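Local coordinates for glucose-1-phosphate thymidylyltransferase (Bacillus anthracis, PDB 4ECM), which catalyses the joining of thymidylate from dTTP to glucose-1-phosphate, giving dTDP-glucose and pyrophosphate, probably as a step of dTDP-L-rhamnose biosynthesis, at residues Arg102-Asp105 with Ala111-Leu114; Leu116-Val121 with Lys201-Ile206; Met57-Val62 with Gln93-Ser98; Ala191-Tyr196 with Gly239-Ala244. All blocks are in the same frame, centred on the assembly; numbering follows the deposited sequence.

In the fold
From the N terminus, contact 3 comes first. It closes a loop from helix 57-67 over strand 72-77 and helix 82-89 to the turn before strand 98-103. Contact 1 follows in series. It spans the short loop between the end of strand 98-103 and helix 110-115, beside the thymine base. Contact 2 begins directly after that helix and joins helix 118-121 to helix 202-206. Contact 4 opens at strand 190-198, before contact 2 has closed, and ends at strand 241-243, so these two cross. Contacts 1 and 2 touch, as do contacts 3 and 4. Contacts 1 and 4 both meet the bound dTDP-glucose but do not touch each other.

Contact 1: residues Arg102-Asp105 with Ala111-Leu114; sequences RVQD and AQAL. With DAU (2'deoxy-thymidine-5'-diphospho-alpha-D-glucose), chain B.
The thymine end of the dTDP-glucose pocket is built here, where Gln-104 reaches over to Gln-112 and Ala-113. The Gln-104 side chain is extended, with CG opposite the backbone N (chi1 -175°), and this carries its amide from the strand end to the base. Its two polar ends do different work. OE1 accepts the N31-H of the base; Gln-104 OE1 and DAU N31 are 2.7 Å apart and the bond is nearly straight, 169° at the hydrogen. NE2 turns toward the base carbonyl, but the bond from Gln-104 NE2 to DAU O41, at 3.2 Å, is weak and bent.

The contact lies at the C-terminal ends of the parallel strands of a Rossmann-like mixed sheet. Gln-104 lies at the end of strand 98-103, and Gln-112 and Ala-113 belong to helix 110-115, the next helix in the chain. Such strand ends form the nucleotide site in this type of fold.

The same NE2 also donates to the helix. Gln-104 NE2 lies 3.0 Å from Gln-112 OE1, in the carbonyl plane and on a lone pair. The two amide planes stand 76° apart. Gly-109 O takes a further hydrogen bond from NE2. Together these acceptors fix which way round the Gln-104 amide sits, with OE1 directed at the base N-H. The methyl of Ala-113 packs against the flat of that amide. Ala-113 CB is 3.4 Å from Gln-104 OE1 and 3.6 Å from Gln-104 CD. The same methyl approaches the base, with Ala-113 CB 3.9 Å from DAU O21.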
# COMPACT_ATOMS: atom_id res chain seq x y z
N ARG A 102 17.15 -2.14 -4.06
CA ARG A 102 17.31 -3.54 -3.67
C ARG A 102 16.75 -3.79 -2.27
O ARG A 102 16.81 -2.92 -1.42
CB ARG A 102 18.75 -3.99 -3.73
CG ARG A 102 19.37 -3.84 -5.10
CD ARG A 102 20.50 -4.82 -5.24
NE ARG A 102 20.00 -6.17 -5.49
CZ ARG A 102 20.65 -7.29 -5.19
NH1 ARG A 102 21.81 -7.25 -4.53
NH2 ARG A 102 20.10 -8.46 -5.49
N VAL A 103 16.23 -4.99 -2.07
CA VAL A 103 15.61 -5.41 -0.83
C VAL A 103 16.56 -6.15 0.12
O VAL A 103 17.27 -7.06 -0.29
CB VAL A 103 14.41 -6.38 -1.12
CG1 VAL A 103 13.84 -6.99 0.19
CG2 VAL A 103 13.33 -5.66 -1.93
N GLN A 104 16.55 -5.73 1.39
CA GLN A 104 17.30 -6.40 2.44
C GLN A 104 16.24 -7.21 3.18
O GLN A 104 15.34 -6.65 3.79
CB GLN A 104 17.98 -5.40 3.37
CG GLN A 104 18.87 -6.07 4.38
CD GLN A 104 19.55 -5.12 5.33
OE1 GLN A 104 19.14 -3.95 5.47
NE2 GLN A 104 20.61 -5.61 6.00
N ASP A 105 16.33 -8.53 3.08
CA ASP A 105 15.33 -9.45 3.64
C ASP A 105 15.07 -9.28 5.13
O ASP A 105 13.93 -9.21 5.55
CB ASP A 105 15.73 -10.91 3.35
CG ASP A 105 15.64 -11.26 1.88
OD1 ASP A 105 16.59 -11.91 1.35
OD2 ASP A 105 14.62 -10.88 1.25
N ALA A 111 26.44 -3.67 7.40
CA ALA A 111 27.43 -4.29 6.54
C ALA A 111 26.76 -5.24 5.56
O ALA A 111 27.14 -5.30 4.40
CB ALA A 111 28.49 -5.01 7.39
N GLN A 112 25.74 -5.94 6.02
CA GLN A 112 24.95 -6.84 5.18
C GLN A 112 24.21 -6.04 4.07
O GLN A 112 24.18 -6.43 2.90
CB GLN A 112 23.91 -7.56 6.04
CG GLN A 112 23.11 -8.64 5.29
CD GLN A 112 21.99 -9.23 6.14
OE1 GLN A 112 21.05 -8.54 6.54
NE2 GLN A 112 22.06 -10.54 6.38
N ALA A 113 23.60 -4.93 4.47
CA ALA A 113 22.88 -4.07 3.54
C ALA A 113 23.84 -3.55 2.48
O ALA A 113 23.55 -3.58 1.28
CB ALA A 113 22.21 -2.91 4.30
N LEU A 114 25.01 -3.12 2.90
CA LEU A 114 26.00 -2.60 1.96
C LEU A 114 26.43 -3.67 0.97
O LEU A 114 26.68 -3.37 -0.20
CB LEU A 114 27.22 -2.05 2.71
CG LEU A 114 28.38 -1.53 1.87
CD1 LEU A 114 27.93 -0.38 0.99
CD2 LEU A 114 29.51 -1.08 2.79
O6 DAU B . 24.54 6.69 13.74
C6 DAU B . 25.94 6.40 13.74
C5 DAU B . 26.16 4.97 14.20
O5 DAU B . 25.40 4.12 13.35
C4 DAU B . 27.64 4.59 14.16
O4 DAU B . 28.39 5.38 15.08
C3 DAU B . 27.87 3.11 14.50
O3 DAU B . 29.27 2.81 14.32
C2 DAU B . 26.99 2.27 13.56
O2 DAU B . 27.08 0.87 13.89
C1 DAU B . 25.54 2.72 13.61
O1 DAU B . 25.01 2.42 14.90
P2 DAU B . 23.42 2.25 15.12
O3P DAU B . 22.74 3.60 15.14
O4P DAU B . 23.24 1.28 16.25
OPP DAU B . 22.96 1.54 13.74
P DAU B . 21.42 1.17 13.43
O1P DAU B . 20.53 2.19 14.10
O2P DAU B . 21.24 -0.28 13.69
O5' DAU B . 21.32 1.43 11.84
C5' DAU B . 21.36 2.76 11.35
C4' DAU B . 20.83 2.91 9.93
O4' DAU B . 21.27 1.89 9.03
C3' DAU B . 19.33 2.99 9.85
O3' DAU B . 19.04 4.20 9.14
C2' DAU B . 18.89 1.79 9.05
C1' DAU B . 20.16 1.31 8.36
N11 DAU B . 20.44 -0.13 8.45
C61 DAU B . 20.55 -0.72 9.73
C51 DAU B . 20.47 -2.09 9.89
C5A DAU B . 20.70 -2.71 11.26
C21 DAU B . 20.03 -0.95 7.38
O21 DAU B . 19.85 -0.38 6.18
N31 DAU B . 19.95 -2.30 7.50
C41 DAU B . 20.14 -2.90 8.70
O41 DAU B . 20.03 -4.25 8.80

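Contact 2: residues Leu116-Val121 with Lys201-Ile206; sequences LCEDFV and KVFSYI
Cys-117, at the N-cap position of helix 118-121, is the first residue to meet Phe-203. Its carbonyl oxygen comes obliquely to the ring, with Cys-117 O 3.8 Å from Phe-203 CZ. Glu-118 makes the main contact through its backbone. Its CA lies over the middle of one ring face as a CH-pi contact, with Glu-118 CA 3.6 Å from the ring centroid and 7° off the normal. The Glu-118 side chain is extended (chi1 -179°) and runs back along Phe-203 toward that residue's own backbone. Glu-118 CG is 3.8 Å from Phe-203 CB, and the carboxylate plane is parallel to that of the ring. Its charge is met beyond the contact, where OE2 forms a salt bridge to Lys-207. One turn on, Val-121 reaches the far end of the ring: Val-121 CB is 3.7 Å from Phe-203 CE2, and CG1 sits at the ring edge, in its plane.

The opposite face of the ring is covered by Val-202 CG1 of its own helix. Helices 118-121 and 202-206 thus meet through one phenylalanine. Met-126 of strand 125-130 touches Val-121, Val-202 and Phe-203, and helix 219-228 packs against Val-202 and Ile-206.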
# COMPACT_ATOMS: atom_id res chain seq x y z
N LEU A 116 24.76 -5.86 -0.58
CA LEU A 116 23.81 -5.98 -1.71
C LEU A 116 24.14 -5.01 -2.87
O LEU A 116 23.62 -5.14 -3.98
CB LEU A 116 22.39 -5.67 -1.22
CG LEU A 116 21.87 -6.47 -0.03
CD1 LEU A 116 20.57 -5.88 0.50
CD2 LEU A 116 21.72 -7.97 -0.37
N CYS A 117 25.00 -4.03 -2.59
CA CYS A 117 25.35 -3.02 -3.58
C CYS A 117 26.61 -3.35 -4.39
O CYS A 117 27.08 -2.53 -5.16
CB CYS A 117 25.58 -1.68 -2.86
SG CYS A 117 24.27 -1.19 -1.75
N GLU A 118 27.16 -4.54 -4.21
CA GLU A 118 28.40 -4.91 -4.90
C GLU A 118 28.37 -4.69 -6.43
O GLU A 118 29.21 -3.96 -6.98
CB GLU A 118 28.77 -6.38 -4.59
CG GLU A 118 30.09 -6.83 -5.29
CD GLU A 118 30.57 -8.23 -4.86
OE1 GLU A 118 29.94 -8.88 -4.00
OE2 GLU A 118 31.61 -8.67 -5.40
N ASP A 119 27.42 -5.31 -7.10
CA ASP A 119 27.32 -5.21 -8.57
C ASP A 119 27.04 -3.78 -9.04
O ASP A 119 27.59 -3.33 -10.03
CB ASP A 119 26.26 -6.18 -9.10
CG ASP A 119 26.65 -7.66 -8.93
OD1 ASP A 119 27.84 -7.97 -8.69
OD2 ASP A 119 25.76 -8.52 -9.08
N PHE A 120 26.19 -3.08 -8.30
CA PHE A 120 25.87 -1.69 -8.62
C PHE A 120 27.13 -0.80 -8.62
O PHE A 120 27.30 0.02 -9.50
CB PHE A 120 24.87 -1.15 -7.61
CG PHE A 120 24.59 0.33 -7.74
CD1 PHE A 120 23.76 0.81 -8.75
CD2 PHE A 120 25.14 1.23 -6.85
CE1 PHE A 120 23.50 2.17 -8.87
CE2 PHE A 120 24.88 2.58 -6.95
CZ PHE A 120 24.06 3.06 -7.96
N VAL A 121 28.00 -0.98 -7.63
CA VAL A 121 29.20 -0.16 -7.53
C VAL A 121 30.29 -0.58 -8.52
O VAL A 121 30.97 0.27 -9.09
CB VAL A 121 29.76 -0.13 -6.08
CG1 VAL A 121 31.11 0.59 -6.02
CG2 VAL A 121 28.78 0.55 -5.16
N LYS A 201 37.01 -2.32 -2.74
CA LYS A 201 37.56 -3.47 -2.03
C LYS A 201 36.72 -3.87 -0.83
O LYS A 201 36.87 -4.98 -0.32
CB LYS A 201 39.01 -3.20 -1.60
CG LYS A 201 39.98 -3.04 -2.78
CD LYS A 201 41.44 -3.02 -2.33
CE LYS A 201 42.40 -2.94 -3.54
NZ LYS A 201 43.85 -2.75 -3.14
N VAL A 202 35.82 -3.00 -0.39
CA VAL A 202 35.01 -3.29 0.77
C VAL A 202 34.17 -4.56 0.59
O VAL A 202 33.96 -5.33 1.54
CB VAL A 202 34.10 -2.09 1.14
CG1 VAL A 202 33.14 -1.76 0.01
CG2 VAL A 202 33.34 -2.36 2.45
N PHE A 203 33.72 -4.82 -0.64
CA PHE A 203 32.86 -5.98 -0.91
C PHE A 203 33.55 -7.31 -0.73
O PHE A 203 32.94 -8.25 -0.20
CB PHE A 203 32.21 -5.87 -2.30
CG PHE A 203 31.42 -4.61 -2.48
CD1 PHE A 203 30.27 -4.40 -1.74
CD2 PHE A 203 31.84 -3.63 -3.36
CE1 PHE A 203 29.56 -3.21 -1.86
CE2 PHE A 203 31.12 -2.46 -3.50
CZ PHE A 203 29.98 -2.25 -2.74
N SER A 204 34.81 -7.41 -1.15
CA SER A 204 35.57 -8.65 -0.97
C SER A 204 35.75 -8.94 0.53
O SER A 204 35.75 -10.10 0.94
CB SER A 204 36.92 -8.55 -1.66
OG SER A 204 37.64 -7.46 -1.12
N TYR A 205 35.89 -7.90 1.34
CA TYR A 205 36.01 -8.11 2.77
C TYR A 205 34.65 -8.42 3.42
O TYR A 205 34.60 -9.21 4.36
CB TYR A 205 36.66 -6.94 3.50
CG TYR A 205 36.82 -7.26 4.98
CD1 TYR A 205 37.85 -8.09 5.43
CD2 TYR A 205 35.90 -6.80 5.92
CE1 TYR A 205 37.99 -8.42 6.79
CE2 TYR A 205 36.02 -7.12 7.28
CZ TYR A 205 37.07 -7.93 7.70
OH TYR A 205 37.20 -8.25 9.04
N ILE A 206 33.57 -7.79 2.95
CA ILE A 206 32.25 -8.08 3.53
C ILE A 206 31.95 -9.58 3.46
O ILE A 206 31.24 -10.11 4.31
CB ILE A 206 31.09 -7.30 2.86
CG1 ILE A 206 31.17 -5.81 3.21
CG2 ILE A 206 29.72 -7.83 3.35
CD1 ILE A 206 30.06 -5.01 2.60

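Contact 3: residues Met57-Val62 with Gln93-Ser98; sequences MIYHAV and QEFGVS
The 3-10 turn that presents Phe-95 to Tyr-59 is closed by a backbone hydrogen bond, Gly-96 N to Gln-93 O at 3.1 Å. In the Rossmann-like fold of this enzyme, the turn lies between helix 82-89 and strand 98-103. It packs on helix 57-67, whose first turns carry Tyr-59 and Val-62.

The two aromatic rings form a T-shaped pair. The edge of Phe-95 points at one face of Tyr-59, with centroids 5.1 Å apart and planes at 74°. Phe-95 CE1 and CZ do the touching. Phe-95 CZ is 3.7 Å from Tyr-59 CZ, and Phe-95 CE1 is 3.8 Å from Tyr-59 CZ. The contact therefore falls on the hydroxyl-bearing end of the tyrosine ring. The hydroxyl makes no hydrogen bond across this contact and packs instead: Tyr-59 OH lies at the Phe-95 edge, near the plane of that ring, 3.5 Å from Phe-95 CZ. The Phe-95 ring leaves the turn toward the helix, with CG opposite the carbonyl carbon (chi1 -51°).

Leu-89 of helix 82-89 touches Tyr-59, Val-62 and Phe-95, joining that helix to the cluster. Phe-266, near the C terminus, meets the Phe-95 ring as well. Lys-43 of the third subunit packs on Tyr-59, so the pair lies close to a subunit boundary. Past the rings, the turn makes one more apolar touch on the helix, between the methyls Val-62 CG1 and Val-97 CG2, at 4.3 Å.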
# COMPACT_ATOMS: atom_id res chain seq x y z
N MET A 57 12.70 12.20 6.26
CA MET A 57 14.08 12.00 6.67
C MET A 57 15.03 11.64 5.51
O MET A 57 16.12 12.18 5.43
CB MET A 57 14.13 10.90 7.73
CG MET A 57 15.51 10.59 8.32
SD MET A 57 15.47 9.20 9.50
CE MET A 57 14.19 9.71 10.69
N ILE A 58 14.60 10.75 4.63
CA ILE A 58 15.47 10.26 3.55
C ILE A 58 15.85 11.32 2.52
O ILE A 58 16.89 11.19 1.86
CB ILE A 58 14.88 8.98 2.89
CG1 ILE A 58 15.97 8.22 2.12
CG2 ILE A 58 13.66 9.30 2.04
CD1 ILE A 58 15.51 6.86 1.67
N TYR A 59 15.04 12.38 2.39
CA TYR A 59 15.36 13.45 1.44
C TYR A 59 16.69 14.11 1.77
O TYR A 59 17.38 14.57 0.87
CB TYR A 59 14.29 14.54 1.42
CG TYR A 59 13.10 14.31 0.50
CD1 TYR A 59 12.64 13.04 0.21
CD2 TYR A 59 12.37 15.40 0.01
CE1 TYR A 59 11.52 12.84 -0.61
CE2 TYR A 59 11.25 15.21 -0.80
CZ TYR A 59 10.83 13.93 -1.09
OH TYR A 59 9.74 13.74 -1.90
N HIS A 60 17.03 14.17 3.04
CA HIS A 60 18.27 14.82 3.46
C HIS A 60 19.49 14.11 2.87
O HIS A 60 20.38 14.76 2.36
CB HIS A 60 18.37 14.91 4.99
CG HIS A 60 17.32 15.78 5.61
ND1 HIS A 60 17.56 17.09 5.96
CD2 HIS A 60 16.02 15.54 5.88
CE1 HIS A 60 16.45 17.62 6.45
NE2 HIS A 60 15.49 16.71 6.40
N ALA A 61 19.48 12.78 2.90
CA ALA A 61 20.58 11.98 2.38
C ALA A 61 20.69 12.14 0.86
O ALA A 61 21.80 12.27 0.30
CB ALA A 61 20.41 10.53 2.77
N VAL A 62 19.54 12.16 0.20
CA VAL A 62 19.49 12.34 -1.25
C VAL A 62 20.11 13.71 -1.62
O VAL A 62 20.97 13.79 -2.49
CB VAL A 62 18.04 12.23 -1.78
CG1 VAL A 62 17.97 12.60 -3.27
CG2 VAL A 62 17.46 10.81 -1.52
N GLN A 93 14.23 11.20 -11.12
CA GLN A 93 14.20 12.25 -12.13
C GLN A 93 13.73 13.60 -11.58
O GLN A 93 14.29 14.63 -11.93
CB GLN A 93 13.31 11.82 -13.30
CG GLN A 93 13.73 12.39 -14.67
CD GLN A 93 13.38 13.85 -14.86
OE1 GLN A 93 12.39 14.36 -14.31
NE2 GLN A 93 14.18 14.53 -15.69
N GLU A 94 12.72 13.59 -10.73
CA GLU A 94 12.21 14.83 -10.16
C GLU A 94 13.26 15.54 -9.29
O GLU A 94 13.20 16.76 -9.13
CB GLU A 94 10.92 14.56 -9.36
CG GLU A 94 9.79 14.04 -10.23
CD GLU A 94 8.50 13.81 -9.46
OE1 GLU A 94 8.45 14.11 -8.25
OE2 GLU A 94 7.53 13.32 -10.08
N PHE A 95 14.23 14.79 -8.77
CA PHE A 95 15.30 15.36 -7.93
C PHE A 95 16.62 15.54 -8.67
O PHE A 95 17.62 15.89 -8.07
CB PHE A 95 15.58 14.44 -6.73
CG PHE A 95 14.35 14.07 -5.96
CD1 PHE A 95 13.74 14.97 -5.11
CD2 PHE A 95 13.82 12.80 -6.06
CE1 PHE A 95 12.59 14.63 -4.39
CE2 PHE A 95 12.68 12.45 -5.35
CZ PHE A 95 12.07 13.37 -4.51
N GLY A 96 16.64 15.31 -9.97
CA GLY A 96 17.90 15.39 -10.70
C GLY A 96 18.87 14.25 -10.40
O GLY A 96 20.08 14.38 -10.62
N VAL A 97 18.38 13.12 -9.89
CA VAL A 97 19.24 11.96 -9.63
C VAL A 97 18.67 10.71 -10.30
O VAL A 97 17.70 10.78 -11.03
CB VAL A 97 19.48 11.70 -8.14
CG1 VAL A 97 20.19 12.89 -7.50
CG2 VAL A 97 18.15 11.38 -7.43
N SER A 98 19.29 9.58 -10.04
CA SER A 98 18.90 8.35 -10.66
C SER A 98 18.96 7.23 -9.61
O SER A 98 20.03 6.99 -9.05
CB SER A 98 19.85 8.11 -11.82
OG SER A 98 19.46 7.03 -12.60

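Contact 4: residues Ala191-Tyr196 with Gly239-Ala244; sequences AVTGIY and GWWTDA. With DAU (2'deoxy-thymidine-5'-diphospho-alpha-D-glucose), chain B.
Thr-193 sets its methyl over one face of the indole of Trp-241, and this is the tight part of the contact. Thr-193 CG2 sits over the five-membered ring as a CH-pi contact, 3.7 Å from its centroid and 14° off the normal. Its nearest ring atom is Trp-241 CE2, at 3.6 Å from Thr-193 CG2. The torsion that puts CG2 opposite its own carbonyl carbon places OG1 between the backbone N and C (chi1 66°). That hydroxyl is hydrogen-bonded to Leu-156 O.

The other touches are looser. Ile-195 CD1 approaches the indole obliquely, 4.1 Å from Trp-241 NE1. Gly-194 comes no closer than 4.5 Å, from its N to Trp-241 CZ2. Just before Trp-241 in the chain, Trp-240 is partly exposed and takes no part. Polar bonds nevertheless tie the loose side together, because Asn-133 OD1 accepts from both Trp-241 NE1 and Gly-194 N. The bond at NE1 helps set the rotation of the indole.

The glucose of the bound dTDP-glucose borders both segments. The hydroxymethyl carbon lies at the indole edge, near its plane, with DAU C6 3.9 Å from Trp-241 CZ2. On the first segment, DAU O4 donates a hydrogen bond to Val-192 O, 2.7 Å away. Together they line the sugar end of the pocket.

Strand 190-198 turns a corner at Gly-194. Before the corner Thr-193 pairs with Leu-156 of strand 153-159; after it Tyr-196 pairs with Val-128 of strand 125-130. Strand 241-243 pairs with strand 133-135, and helix 247-256 packs against Trp-240 and Thr-242.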
# COMPACT_ATOMS: atom_id res chain seq x y z
N ALA A 191 32.77 10.09 17.95
CA ALA A 191 31.85 9.15 17.34
C ALA A 191 32.16 9.02 15.86
O ALA A 191 32.38 10.03 15.18
CB ALA A 191 30.39 9.62 17.52
N VAL A 192 32.18 7.79 15.35
CA VAL A 192 32.38 7.55 13.92
C VAL A 192 30.97 7.58 13.33
O VAL A 192 30.16 6.66 13.52
CB VAL A 192 33.09 6.20 13.65
CG1 VAL A 192 33.26 5.95 12.15
CG2 VAL A 192 34.44 6.16 14.34
N THR A 193 30.67 8.67 12.62
CA THR A 193 29.35 8.88 12.06
C THR A 193 29.03 7.89 10.97
O THR A 193 29.91 7.21 10.46
CB THR A 193 29.21 10.26 11.45
OG1 THR A 193 30.08 10.36 10.31
CG2 THR A 193 29.55 11.34 12.46
N GLY A 194 27.74 7.86 10.60
CA GLY A 194 27.24 6.98 9.56
C GLY A 194 27.37 7.51 8.14
O GLY A 194 26.44 7.38 7.34
N ILE A 195 28.52 8.12 7.84
CA ILE A 195 28.82 8.61 6.50
C ILE A 195 30.17 8.00 6.20
O ILE A 195 31.16 8.38 6.82
CB ILE A 195 28.93 10.13 6.39
CG1 ILE A 195 27.65 10.83 6.86
CG2 ILE A 195 29.20 10.52 4.92
CD1 ILE A 195 27.44 10.84 8.34
N TYR A 196 30.19 7.05 5.27
CA TYR A 196 31.39 6.30 4.95
C TYR A 196 31.80 6.46 3.48
O TYR A 196 30.95 6.45 2.58
CB TYR A 196 31.14 4.81 5.23
CG TYR A 196 30.55 4.55 6.60
CD1 TYR A 196 31.33 4.65 7.74
CD2 TYR A 196 29.22 4.21 6.75
CE1 TYR A 196 30.79 4.42 9.00
CE2 TYR A 196 28.67 3.98 8.00
CZ TYR A 196 29.46 4.09 9.11
OH TYR A 196 28.90 3.87 10.35
N GLY A 239 30.14 21.18 11.50
CA GLY A 239 28.85 21.64 12.01
C GLY A 239 28.16 20.61 12.90
O GLY A 239 28.83 19.77 13.50
N TRP A 240 26.83 20.64 12.93
CA TRP A 240 26.11 19.70 13.76
C TRP A 240 25.81 18.39 13.05
O TRP A 240 25.83 18.28 11.82
CB TRP A 240 24.81 20.33 14.31
CG TRP A 240 23.87 20.88 13.28
CD1 TRP A 240 23.76 22.19 12.89
CD2 TRP A 240 22.88 20.16 12.53
NE1 TRP A 240 22.77 22.33 11.95
CE2 TRP A 240 22.22 21.10 11.71
CE3 TRP A 240 22.49 18.82 12.48
CZ2 TRP A 240 21.20 20.74 10.83
CZ3 TRP A 240 21.47 18.46 11.61
CH2 TRP A 240 20.83 19.41 10.80
N TRP A 241 25.53 17.40 13.89
CA TRP A 241 25.23 16.05 13.45
C TRP A 241 24.40 15.34 14.49
O TRP A 241 24.63 15.48 15.69
CB TRP A 241 26.52 15.26 13.26
CG TRP A 241 26.30 13.78 13.02
CD1 TRP A 241 26.05 13.18 11.82
CD2 TRP A 241 26.33 12.73 13.99
NE1 TRP A 241 25.91 11.82 11.99
CE2 TRP A 241 26.08 11.52 13.31
CE3 TRP A 241 26.56 12.69 15.37
CZ2 TRP A 241 26.02 10.29 13.95
CZ3 TRP A 241 26.53 11.46 16.02
CH2 TRP A 241 26.25 10.28 15.30
N THR A 242 23.44 14.56 14.02
CA THR A 242 22.66 13.76 14.93
C THR A 242 22.11 12.54 14.23
O THR A 242 21.90 12.53 13.01
CB THR A 242 21.45 14.52 15.49
OG1 THR A 242 20.80 13.70 16.48
CG2 THR A 242 20.44 14.84 14.36
N ASP A 243 21.93 11.48 15.00
CA ASP A 243 21.24 10.34 14.48
C ASP A 243 19.77 10.73 14.69
O ASP A 243 19.43 11.72 15.36
CB ASP A 243 21.52 9.08 15.27
CG ASP A 243 20.90 9.12 16.66
OD1 ASP A 243 21.39 9.91 17.48
OD2 ASP A 243 19.94 8.38 16.92
N ALA A 244 18.89 9.98 14.08
CA ALA A 244 17.45 10.22 14.29
C ALA A 244 16.70 8.94 14.60
O ALA A 244 15.54 8.83 14.24
CB ALA A 244 16.86 10.91 13.07
O6 DAU B . 24.54 6.69 13.74
C6 DAU B . 25.94 6.40 13.74
C5 DAU B . 26.16 4.97 14.20
O5 DAU B . 25.40 4.12 13.35
C4 DAU B . 27.64 4.59 14.16
O4 DAU B . 28.39 5.38 15.08
C3 DAU B . 27.87 3.11 14.50
O3 DAU B . 29.27 2.81 14.32
C2 DAU B . 26.99 2.27 13.56
O2 DAU B . 27.08 0.87 13.89
C1 DAU B . 25.54 2.72 13.61
O1 DAU B . 25.01 2.42 14.90
P2 DAU B . 23.42 2.25 15.12
O3P DAU B . 22.74 3.60 15.14
O4P DAU B . 23.24 1.28 16.25
OPP DAU B . 22.96 1.54 13.74
P DAU B . 21.42 1.17 13.43
O1P DAU B . 20.53 2.19 14.10
O2P DAU B . 21.24 -0.28 13.69
O5' DAU B . 21.32 1.43 11.84
C5' DAU B . 21.36 2.76 11.35
C4' DAU B . 20.83 2.91 9.93
O4' DAU B . 21.27 1.89 9.03
C3' DAU B . 19.33 2.99 9.85
O3' DAU B . 19.04 4.20 9.14
C2' DAU B . 18.89 1.79 9.05
C1' DAU B . 20.16 1.31 8.36
N11 DAU B . 20.44 -0.13 8.45
C61 DAU B . 20.55 -0.72 9.73
C51 DAU B . 20.47 -2.09 9.89
C5A DAU B . 20.70 -2.71 11.26
C21 DAU B . 20.03 -0.95 7.38
O21 DAU B . 19.85 -0.38 6.18
N31 DAU B . 19.95 -2.30 7.50
C41 DAU B . 20.14 -2.90 8.70
O41 DAU B . 20.03 -4.25 8.80